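Local coordinates for protein peptidyl-tRNA hydrolase (PDB 1RLK) that probably hydrolyses peptidyl-tRNAs that drop off the ribosome during protein synthesis, releasing the N-acyl-amino acid from the tRNA, at residues V6-K11 with T95-G100. Sequence-based numbering, arbitrary orientation.
Sequences VIAVRK and TCIGLG
Val-6 to Arg-10 and Thr-95 to Leu-99 are parts of strands 3-10 and 94-103, the two central strands of the four-stranded mixed sheet of this PTH2-family α/β fold, and run antiparallel. Five backbone bonds join them. Val-6 and Leu-99 form one hydrogen-bonded pair (Leu-99 N to Val-6 O 2.8 Å), Ala-8 and Ile-97 the next (Ala-8 N to Ile-97 O 2.9 Å), and Arg-10 N adds a nearly straight bond to Thr-95 O, 169° at the hydrogen. In between, at Ile-7 with Gly-98, Ile-7 CA lies 3.4 Å from Ile-97 O in a CA-H...O contact.

On one face Ala-8 CB meets the CG2 branch of Ile-97 at 4.0 Å, while the longer CG1 arm, anti to the backbone N (chi1 -178°), leads away from Ala-8. Val-6 CB approaches Leu-99 CD1 beside them; helices 61-74 and 104-111 pack over this face. On the other, Ile-7 CG2 faces Cys-96 SG at 4.2 Å and Val-9 CG2 meets Cys-96 CB, with helix 17-38 packed against Ile-7, Val-9 and Cys-96. At the end of strand 3-10, partly exposed, Arg-10 rests CB and CG against Thr-95 O; its NE makes a salt bridge with Asp-12, and its NH1 a hydrogen bond to Ile-94 O.

The five bonds pair these backbone groups across the two strands, while Ile-7 and Val-9 bond onward to strand 53-58, leaving small and branched apolar side chains to pack between the sheet and the helices on each face.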
ATOM      1  N   VAL A   6       5.103  -1.947   1.617  1.00 17.21           N
ATOM      2  CA  VAL A   6       4.322  -1.452   2.738  1.00 17.10           C
ATOM      3  C   VAL A   6       2.890  -1.211   2.298  1.00 16.95           C
ATOM      4  O   VAL A   6       2.669  -0.678   1.217  1.00 15.56           O
ATOM      5  CB  VAL A   6       4.850  -0.092   3.268  1.00 17.21           C
ATOM      6  CG1 VAL A   6       4.032   0.386   4.465  1.00 17.35           C
ATOM      7  CG2 VAL A   6       6.292  -0.178   3.590  1.00 18.22           C
ATOM      8  N   ILE A   7       1.928  -1.568   3.139  1.00 16.71           N
ATOM      9  CA  ILE A   7       0.554  -1.162   2.928  1.00 17.45           C
ATOM     10  C   ILE A   7       0.065  -0.445   4.155  1.00 17.79           C
ATOM     11  O   ILE A   7       0.152  -0.972   5.257  1.00 18.07           O
ATOM     12  CB  ILE A   7      -0.366  -2.371   2.610  1.00 16.95           C
ATOM     13  CG1 ILE A   7       0.210  -3.187   1.463  1.00 16.98           C
ATOM     14  CG2 ILE A   7      -1.761  -1.876   2.255  1.00 18.22           C
ATOM     15  CD1 ILE A   7       1.016  -4.384   1.910  1.00 14.80           C
ATOM     16  N   ALA A   8      -0.442   0.767   3.965  1.00 18.38           N
ATOM     17  CA  ALA A   8      -0.947   1.590   5.047  1.00 18.37           C
ATOM     18  C   ALA A   8      -2.463   1.602   4.984  1.00 19.38           C
ATOM     19  O   ALA A   8      -3.032   1.959   3.953  1.00 19.06           O
ATOM     20  CB  ALA A   8      -0.387   3.008   4.940  1.00 18.84           C
ATOM     21  N   VAL A   9      -3.091   1.235   6.102  1.00 19.98           N
ATOM     22  CA  VAL A   9      -4.510   0.954   6.210  1.00 21.00           C
ATOM     23  C   VAL A   9      -5.168   2.008   7.085  1.00 22.16           C
ATOM     24  O   VAL A   9      -4.665   2.312   8.156  1.00 22.11           O
ATOM     25  CB  VAL A   9      -4.711  -0.425   6.844  1.00 21.09           C
ATOM     26  CG1 VAL A   9      -6.197  -0.762   6.992  1.00 21.93           C
ATOM     27  CG2 VAL A   9      -3.983  -1.472   6.029  1.00 21.57           C
ATOM     28  N   ARG A  10      -6.287   2.569   6.627  1.00 23.47           N
ATOM     29  CA  ARG A  10      -7.106   3.489   7.438  1.00 24.81           C
ATOM     30  C   ARG A  10      -7.777   2.778   8.600  1.00 26.40           C
ATOM     31  O   ARG A  10      -8.393   1.725   8.405  1.00 26.58           O
ATOM     32  CB  ARG A  10      -8.197   4.166   6.586  1.00 24.61           C
ATOM     33  CG  ARG A  10      -7.684   5.251   5.680  1.00 23.96           C
ATOM     34  CD  ARG A  10      -8.776   5.909   4.813  1.00 23.36           C
ATOM     35  NE  ARG A  10      -9.813   6.557   5.622  1.00 24.81           N
ATOM     36  CZ  ARG A  10     -10.864   7.208   5.119  1.00 26.29           C
ATOM     37  NH1 ARG A  10     -11.056   7.290   3.813  1.00 25.89           N
ATOM     38  NH2 ARG A  10     -11.738   7.785   5.923  1.00 28.10           N
ATOM     39  N   LYS A  11      -7.680   3.367   9.797  1.00 27.74           N
ATOM     40  CA  LYS A  11      -8.269   2.792  11.009  1.00 29.18           C
ATOM     41  C   LYS A  11      -9.629   3.412  11.347  1.00 29.66           C
ATOM     42  O   LYS A  11     -10.371   2.864  12.145  1.00 29.71           O
ATOM     43  CB  LYS A  11      -7.307   2.909  12.209  1.00 29.84           C
ATOM     44  CG  LYS A  11      -6.941   4.344  12.630  1.00 32.47           C
ATOM     45  CD  LYS A  11      -6.392   4.450  14.077  1.00 35.61           C
ATOM     46  CE  LYS A  11      -4.942   4.006  14.180  1.00 37.23           C
ATOM     47  NZ  LYS A  11      -4.024   5.086  14.680  1.00 40.04           N
ATOM     48  N   THR A  95      -9.524   3.007   1.203  1.00 20.66           N
ATOM     49  CA  THR A  95      -9.296   2.158   2.382  1.00 19.81           C
ATOM     50  C   THR A  95      -7.835   2.087   2.791  1.00 19.37           C
ATOM     51  O   THR A  95      -7.531   1.976   3.969  1.00 20.31           O
ATOM     52  CB  THR A  95      -9.795   0.707   2.122  1.00 19.84           C
ATOM     53  OG1 THR A  95      -9.234   0.176   0.903  1.00 18.42           O
ATOM     54  CG2 THR A  95     -11.276   0.690   1.895  1.00 19.34           C
ATOM     55  N   CYS A  96      -6.936   2.097   1.821  1.00 18.79           N
ATOM     56  CA  CYS A  96      -5.524   1.901   2.079  1.00 18.56           C
ATOM     57  C   CYS A  96      -4.677   2.324   0.898  1.00 18.66           C
ATOM     58  O   CYS A  96      -5.201   2.684  -0.153  1.00 19.18           O
ATOM     59  CB  CYS A  96      -5.264   0.431   2.430  1.00 18.68           C
ATOM     60  SG  CYS A  96      -5.583  -0.723   1.081  1.00 19.54           S
ATOM     61  N   ILE A  97      -3.359   2.323   1.075  1.00 17.86           N
ATOM     62  CA  ILE A  97      -2.436   2.601  -0.016  1.00 17.64           C
ATOM     63  C   ILE A  97      -1.257   1.641   0.042  1.00 17.42           C
ATOM     64  O   ILE A  97      -0.669   1.434   1.105  1.00 17.50           O
ATOM     65  CB  ILE A  97      -1.969   4.078  -0.001  1.00 17.20           C
ATOM     66  CG1 ILE A  97      -1.043   4.364  -1.172  1.00 17.16           C
ATOM     67  CG2 ILE A  97      -1.275   4.442   1.304  1.00 17.04           C
ATOM     68  CD1 ILE A  97      -0.731   5.844  -1.342  1.00 16.80           C
ATOM     69  N   GLY A  98      -0.940   1.025  -1.086  1.00 16.82           N
ATOM     70  CA  GLY A  98       0.230   0.169  -1.200  1.00 17.41           C
ATOM     71  C   GLY A  98       1.433   0.922  -1.739  1.00 17.89           C
ATOM     72  O   GLY A  98       1.289   1.837  -2.568  1.00 17.31           O
ATOM     73  N   LEU A  99       2.616   0.541  -1.275  1.00 17.74           N
ATOM     74  CA  LEU A  99       3.879   1.117  -1.733  1.00 18.56           C
ATOM     75  C   LEU A  99       4.900   0.031  -2.020  1.00 18.97           C
ATOM     76  O   LEU A  99       5.122  -0.857  -1.189  1.00 19.16           O
ATOM     77  CB  LEU A  99       4.502   2.050  -0.689  1.00 18.67           C
ATOM     78  CG  LEU A  99       3.646   2.985   0.136  1.00 20.66           C
ATOM     79  CD1 LEU A  99       4.502   3.572   1.237  1.00 22.16           C
ATOM     80  CD2 LEU A  99       3.082   4.103  -0.742  1.00 22.78           C
ATOM     81  N   GLY A 100       5.557   0.126  -3.170  1.00 18.95           N
ATOM     82  CA  GLY A 100       6.666  -0.751  -3.492  1.00 19.45           C
ATOM     83  C   GLY A 100       6.264  -1.925  -4.365  1.00 20.03           C
ATOM     84  O   GLY A 100       5.219  -1.866  -5.025  1.00 19.97           O
TER